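Local structure of lovastatin nonaketide synthase mokA (Monascus pilosus, 6AD3) at residues L250-E263 and A400-R414. The protein builds the nonaketide core of lovastatin (monacolin K) as an iterative type I polyketide synthase, of which this chain is the condensation domain. The protein carries 1 engineered substitution. Residues are numbered along the deposited sequence; the frame is centred on the assembly and turned at random.
Sequences LESGQMDADLAYWE and AMQHARVPYGVLLER
Leu250 and Val410 reach toward each other through their methyl tips, CD2 and CG2, both also resting on Leu80 of helix 80-91. Gly253 leaves helix 239-251 in a Schellman motif; its positive phi suits glycine, which has no CB to press on the preceding carbonyl O. A type I turn then leads into helix 256-266, and Met255 extends its flexible thioether to CD of Pro407, whose missing N-H costs nothing at the N-cap of helix 408-414. Asp258 packs CB 3.4 Å from Val406 CG2, while OD1, on its anti side, accepts a nearly straight bond from His403 ND1 (2.8 Å). That bond lies in the imidazole plane and fixes the ring's rotation. Leu259 wedges CD2 between Arg414 CD and Val406 CG1, 3.5 Å from the latter, with CD1 over a guanidinium face. His403 also offers a flat face: Tyr261 stacks on it, offset, centroids 4.0 Å apart and planes at 23°, with CB over the imidazole as a CH-pi contact; its hydroxyl bonds to Glu399. Trp262, large and buried, spends its one N-H, NE1, on His403 O (2.9 Å). Arg414, bent at chi3 (60°), turns NE (2.7 Å) and NH2 (2.8 Å) toward Glu263 OE2, NH2 at its syn lone pair and NE from above the carboxylate plane, in a side-on salt bridge with bent bonds. Segments 256-263 and 408-414 cross at -62°, axes 10.7 Å apart, through Leu259 and Trp262 CB on Val410 and Leu411, while His403 anchors the linker from helix 386-401. Trp262 and Leu411 also touch Pro374 of strand 371-377, placing this helical contact in the two-lobed, chloramphenicol-acetyltransferase-like fold of condensation domains.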
loop_
_atom_site.group_PDB
_atom_site.type_symbol
_atom_site.label_atom_id
_atom_site.label_comp_id
_atom_site.label_asym_id
_atom_site.label_seq_id
_atom_site.Cartn_x
_atom_site.Cartn_y
_atom_site.Cartn_z
ATOM N N LEU A 250 16.197 -15.827 -4.160
ATOM C CA LEU A 250 17.007 -14.864 -4.913
ATOM C C LEU A 250 18.458 -15.330 -4.998
ATOM O O LEU A 250 19.024 -15.387 -6.096
ATOM C CB LEU A 250 16.939 -13.467 -4.285
ATOM C CG LEU A 250 17.902 -12.440 -4.863
ATOM C CD1 LEU A 250 17.586 -12.225 -6.338
ATOM C CD2 LEU A 250 17.827 -11.132 -4.075
ATOM N N GLU A 251 19.064 -15.664 -3.858
ATOM C CA GLU A 251 20.494 -16.063 -3.833
ATOM C C GLU A 251 20.771 -17.310 -4.671
ATOM O O GLU A 251 21.860 -17.471 -5.223
ATOM C CB GLU A 251 20.971 -16.312 -2.399
ATOM C CG GLU A 251 20.928 -15.075 -1.492
ATOM C CD GLU A 251 21.054 -15.417 0.007
ATOM O OE1 GLU A 251 20.895 -16.605 0.392
ATOM O OE2 GLU A 251 21.270 -14.491 0.813
ATOM N N SER A 252 19.826 -18.224 -4.701
ATOM C CA SER A 252 20.041 -19.526 -5.347
ATOM C C SER A 252 19.732 -19.485 -6.843
ATOM O O SER A 252 19.803 -20.503 -7.517
ATOM C CB SER A 252 19.165 -20.585 -4.690
ATOM O OG SER A 252 17.806 -20.363 -5.000
ATOM N N GLY A 253 19.289 -18.334 -7.341
ATOM C CA GLY A 253 19.076 -18.162 -8.756
ATOM C C GLY A 253 17.674 -18.448 -9.200
ATOM O O GLY A 253 17.354 -18.329 -10.376
ATOM N N GLN A 254 16.787 -18.687 -8.254
ATOM C CA GLN A 254 15.445 -19.065 -8.600
ATOM C C GLN A 254 14.541 -17.891 -8.953
ATOM O O GLN A 254 13.400 -18.094 -9.362
ATOM C CB GLN A 254 14.834 -19.869 -7.482
ATOM C CG GLN A 254 15.524 -21.190 -7.311
ATOM C CD GLN A 254 14.732 -22.128 -6.458
ATOM O OE1 GLN A 254 13.921 -22.902 -6.960
ATOM N NE2 GLN A 254 14.846 -21.963 -5.159
ATOM N N MET A 255 15.004 -16.676 -8.697
ATOM C CA MET A 255 14.299 -15.492 -9.190
ATOM C C MET A 255 14.867 -15.016 -10.501
ATOM O O MET A 255 14.457 -13.971 -10.995
ATOM C CB MET A 255 14.356 -14.333 -8.168
ATOM C CG MET A 255 13.463 -14.546 -6.962
ATOM S SD MET A 255 13.373 -13.009 -6.003
ATOM C CE MET A 255 12.408 -13.627 -4.627
ATOM N N ASP A 256 15.875 -15.718 -11.040
ATOM C CA ASP A 256 16.611 -15.159 -12.176
ATOM C C ASP A 256 15.727 -14.985 -13.396
ATOM O O ASP A 256 15.848 -13.986 -14.092
ATOM C CB ASP A 256 17.839 -16.011 -12.522
ATOM C CG ASP A 256 19.007 -15.766 -11.573
ATOM O OD1 ASP A 256 18.920 -14.859 -10.717
ATOM O OD2 ASP A 256 20.009 -16.506 -11.669
ATOM N N ALA A 257 14.813 -15.925 -13.641
ATOM C CA ALA A 257 13.915 -15.814 -14.808
ATOM C C ALA A 257 12.912 -14.658 -14.652
ATOM O O ALA A 257 12.607 -13.930 -15.628
ATOM C CB ALA A 257 13.184 -17.118 -15.042
ATOM N N ASP A 258 12.475 -14.425 -13.416
ATOM C CA ASP A 258 11.575 -13.304 -13.130
ATOM C C ASP A 258 12.284 -11.982 -13.282
ATOM O O ASP A 258 11.763 -11.033 -13.916
ATOM C CB ASP A 258 10.972 -13.439 -11.732
ATOM C CG ASP A 258 10.081 -14.662 -11.588
ATOM O OD1 ASP A 258 9.505 -15.117 -12.579
ATOM O OD2 ASP A 258 10.008 -15.211 -10.473
ATOM N N LEU A 259 13.509 -11.924 -12.785
ATOM C CA LEU A 259 14.339 -10.753 -12.962
ATOM C C LEU A 259 14.607 -10.428 -14.430
ATOM O O LEU A 259 14.484 -9.281 -14.838
ATOM C CB LEU A 259 15.652 -10.922 -12.200
ATOM C CG LEU A 259 15.537 -10.702 -10.695
ATOM C CD1 LEU A 259 16.813 -11.191 -10.026
ATOM C CD2 LEU A 259 15.245 -9.256 -10.348
ATOM N N ALA A 260 14.838 -11.448 -15.248
ATOM C CA ALA A 260 15.104 -11.223 -16.667
ATOM C C ALA A 260 13.850 -10.714 -17.366
ATOM O O ALA A 260 13.933 -9.869 -18.252
ATOM C CB ALA A 260 15.608 -12.509 -17.345
ATOM N N TYR A 261 12.692 -11.191 -16.936
ATOM C CA TYR A 261 11.421 -10.713 -17.478
ATOM C C TYR A 261 11.260 -9.227 -17.238
ATOM O O TYR A 261 11.000 -8.462 -18.163
ATOM C CB TYR A 261 10.255 -11.455 -16.841
ATOM C CG TYR A 261 8.913 -10.897 -17.188
ATOM C CD1 TYR A 261 8.285 -11.254 -18.364
ATOM C CD2 TYR A 261 8.256 -10.012 -16.336
ATOM C CE1 TYR A 261 7.017 -10.801 -18.662
ATOM C CE2 TYR A 261 6.989 -9.524 -16.643
ATOM C CZ TYR A 261 6.397 -9.889 -17.829
ATOM O OH TYR A 261 5.129 -9.437 -18.145
ATOM N N TRP A 262 11.449 -8.801 -15.998
ATOM C CA TRP A 262 11.306 -7.376 -15.694
ATOM C C TRP A 262 12.427 -6.534 -16.274
ATOM O O TRP A 262 12.189 -5.427 -16.750
ATOM C CB TRP A 262 11.174 -7.148 -14.188
ATOM C CG TRP A 262 9.954 -7.756 -13.611
ATOM C CD1 TRP A 262 9.897 -8.829 -12.820
ATOM C CD2 TRP A 262 8.600 -7.311 -13.783
ATOM N NE1 TRP A 262 8.586 -9.103 -12.481
ATOM C CE2 TRP A 262 7.781 -8.199 -13.089
ATOM C CE3 TRP A 262 7.996 -6.304 -14.557
ATOM C CZ2 TRP A 262 6.383 -8.099 -13.094
ATOM C CZ3 TRP A 262 6.624 -6.182 -14.531
ATOM C CH2 TRP A 262 5.831 -7.057 -13.772
ATOM N N GLU A 263 13.644 -7.077 -16.317
ATOM C CA GLU A 263 14.768 -6.335 -16.849
ATOM C C GLU A 263 14.591 -6.113 -18.340
ATOM O O GLU A 263 14.893 -5.055 -18.866
ATOM C CB GLU A 263 16.075 -7.088 -16.591
ATOM C CG GLU A 263 16.575 -6.923 -15.166
ATOM C CD GLU A 263 17.934 -7.572 -14.961
ATOM O OE1 GLU A 263 18.876 -7.249 -15.724
ATOM O OE2 GLU A 263 18.053 -8.380 -14.036
ATOM N N ALA A 400 2.320 -10.550 -15.838
ATOM C CA ALA A 400 3.028 -9.991 -14.695
ATOM C C ALA A 400 2.928 -10.929 -13.486
ATOM O O ALA A 400 3.882 -11.077 -12.757
ATOM C CB ALA A 400 2.503 -8.612 -14.347
ATOM N N MET A 401 1.757 -11.528 -13.276
ATOM C CA MET A 401 1.501 -12.324 -12.081
ATOM C C MET A 401 2.245 -13.659 -12.113
ATOM O O MET A 401 2.549 -14.232 -11.056
ATOM C CB MET A 401 -0.006 -12.566 -11.902
ATOM C CG MET A 401 -0.772 -11.316 -11.525
ATOM S SD MET A 401 -0.122 -10.502 -10.057
ATOM C CE MET A 401 -0.464 -11.714 -8.811
ATOM N N GLN A 402 2.735 -14.043 -13.279
ATOM C CA GLN A 402 3.650 -15.164 -13.356
ATOM C C GLN A 402 5.051 -14.841 -12.837
ATOM O O GLN A 402 5.901 -15.719 -12.768
ATOM C CB GLN A 402 3.717 -15.671 -14.796
ATOM C CG GLN A 402 2.396 -16.232 -15.272
ATOM C CD GLN A 402 2.412 -16.536 -16.745
ATOM O OE1 GLN A 402 3.207 -15.975 -17.492
ATOM N NE2 GLN A 402 1.540 -17.436 -17.174
ATOM N N HIS A 403 5.344 -13.556 -12.654
ATOM C CA HIS A 403 6.684 -13.140 -12.293
ATOM C C HIS A 403 6.569 -12.190 -11.124
ATOM O O HIS A 403 7.333 -11.255 -11.022
ATOM C CB HIS A 403 7.367 -12.410 -13.462
ATOM C CG HIS A 403 7.399 -13.210 -14.729
ATOM N ND1 HIS A 403 8.170 -14.339 -14.864
ATOM C CD2 HIS A 403 6.696 -13.096 -15.879
ATOM C CE1 HIS A 403 7.975 -14.866 -16.059
ATOM N NE2 HIS A 403 7.112 -14.111 -16.710
ATOM N N ALA A 404 5.622 -12.443 -10.245
ATOM C CA ALA A 404 5.296 -11.468 -9.194
ATOM C C ALA A 404 6.209 -11.507 -7.950
ATOM O O ALA A 404 6.063 -10.670 -7.086
ATOM C CB ALA A 404 3.854 -11.640 -8.746
ATOM N N ARG A 405 7.050 -12.534 -7.824
ATOM C CA ARG A 405 7.773 -12.785 -6.572
ATOM C C ARG A 405 8.994 -11.885 -6.351
ATOM O O ARG A 405 9.581 -11.883 -5.278
ATOM C CB ARG A 405 8.233 -14.224 -6.514
ATOM C CG ARG A 405 7.116 -15.235 -6.386
ATOM C CD ARG A 405 7.704 -16.647 -6.391
ATOM N NE ARG A 405 6.816 -17.637 -6.995
ATOM C CZ ARG A 405 5.913 -18.337 -6.317
ATOM N NH1 ARG A 405 5.751 -18.136 -5.013
ATOM N NH2 ARG A 405 5.165 -19.235 -6.942
ATOM N N VAL A 406 9.356 -11.083 -7.331
ATOM C CA VAL A 406 10.504 -10.241 -7.188
ATOM C C VAL A 406 10.183 -8.950 -6.414
ATOM O O VAL A 406 9.411 -8.123 -6.896
ATOM C CB VAL A 406 11.077 -9.863 -8.550
ATOM C CG1 VAL A 406 12.323 -9.025 -8.369
ATOM C CG2 VAL A 406 11.402 -11.109 -9.322
ATOM N N PRO A 407 10.808 -8.763 -5.232
ATOM C CA PRO A 407 10.609 -7.487 -4.521
ATOM C C PRO A 407 11.158 -6.301 -5.358
ATOM O O PRO A 407 12.230 -6.415 -5.952
ATOM C CB PRO A 407 11.429 -7.665 -3.252
ATOM C CG PRO A 407 11.475 -9.154 -3.026
ATOM C CD PRO A 407 11.547 -9.734 -4.412
ATOM N N TYR A 408 10.360 -5.262 -5.555
ATOM C CA TYR A 408 10.701 -4.252 -6.588
ATOM C C TYR A 408 12.056 -3.574 -6.279
ATOM O O TYR A 408 12.784 -3.199 -7.192
ATOM C CB TYR A 408 9.601 -3.216 -6.781
ATOM C CG TYR A 408 9.504 -2.206 -5.681
ATOM C CD1 TYR A 408 8.856 -2.505 -4.486
ATOM C CD2 TYR A 408 9.966 -0.941 -5.855
ATOM C CE1 TYR A 408 8.738 -1.567 -3.463
ATOM C CE2 TYR A 408 9.886 0.014 -4.825
ATOM C CZ TYR A 408 9.185 -0.302 -3.664
ATOM O OH TYR A 408 9.171 0.631 -2.654
ATOM N N GLY A 409 12.407 -3.445 -4.994
ATOM C CA GLY A 409 13.689 -2.837 -4.626
ATOM C C GLY A 409 14.879 -3.617 -5.169
ATOM O O GLY A 409 15.911 -3.030 -5.541
ATOM N N VAL A 410 14.758 -4.943 -5.261
ATOM C CA VAL A 410 15.872 -5.671 -5.883
ATOM C C VAL A 410 15.960 -5.463 -7.379
ATOM O O VAL A 410 17.066 -5.255 -7.902
ATOM C CB VAL A 410 16.110 -7.145 -5.437
ATOM C CG1 VAL A 410 15.176 -7.655 -4.401
ATOM C CG2 VAL A 410 16.390 -8.102 -6.596
ATOM N N LEU A 411 14.821 -5.271 -8.035
ATOM C CA LEU A 411 14.833 -4.842 -9.462
ATOM C C LEU A 411 15.463 -3.478 -9.626
ATOM O O LEU A 411 16.313 -3.252 -10.505
ATOM C CB LEU A 411 13.426 -4.819 -10.026
ATOM C CG LEU A 411 13.346 -4.482 -11.500
ATOM C CD1 LEU A 411 14.058 -5.531 -12.345
ATOM C CD2 LEU A 411 11.910 -4.323 -11.955
ATOM N N LEU A 412 14.998 -2.523 -8.852
ATOM C CA LEU A 412 15.539 -1.193 -8.940
ATOM C C LEU A 412 17.075 -1.183 -8.821
ATOM O O LEU A 412 17.764 -0.481 -9.576
ATOM C CB LEU A 412 14.944 -0.333 -7.839
ATOM C CG LEU A 412 13.791 0.596 -8.174
ATOM C CD1 LEU A 412 13.067 0.428 -9.467
ATOM C CD2 LEU A 412 12.879 0.869 -7.004
ATOM N N GLU A 413 17.594 -1.936 -7.858
ATOM C CA GLU A 413 19.037 -1.999 -7.634
ATOM C C GLU A 413 19.731 -2.609 -8.824
ATOM O O GLU A 413 20.729 -2.069 -9.323
ATOM C CB GLU A 413 19.369 -2.810 -6.395
ATOM C CG GLU A 413 20.872 -3.059 -6.250
ATOM C CD GLU A 413 21.257 -3.494 -4.853
ATOM O OE1 GLU A 413 22.211 -2.916 -4.282
ATOM O OE2 GLU A 413 20.578 -4.379 -4.305
ATOM N N ARG A 414 19.174 -3.693 -9.329
ATOM C CA ARG A 414 19.719 -4.327 -10.513
ATOM C C ARG A 414 19.766 -3.431 -11.713
ATOM O O ARG A 414 20.716 -3.505 -12.489
ATOM C CB ARG A 414 18.986 -5.590 -10.839
ATOM C CG ARG A 414 19.286 -6.662 -9.829
ATOM C CD ARG A 414 18.589 -7.937 -10.181
ATOM N NE ARG A 414 19.007 -8.403 -11.484
ATOM C CZ ARG A 414 19.939 -9.312 -11.672
ATOM N NH1 ARG A 414 20.539 -9.881 -10.622
ATOM N NH2 ARG A 414 20.195 -9.722 -12.896
#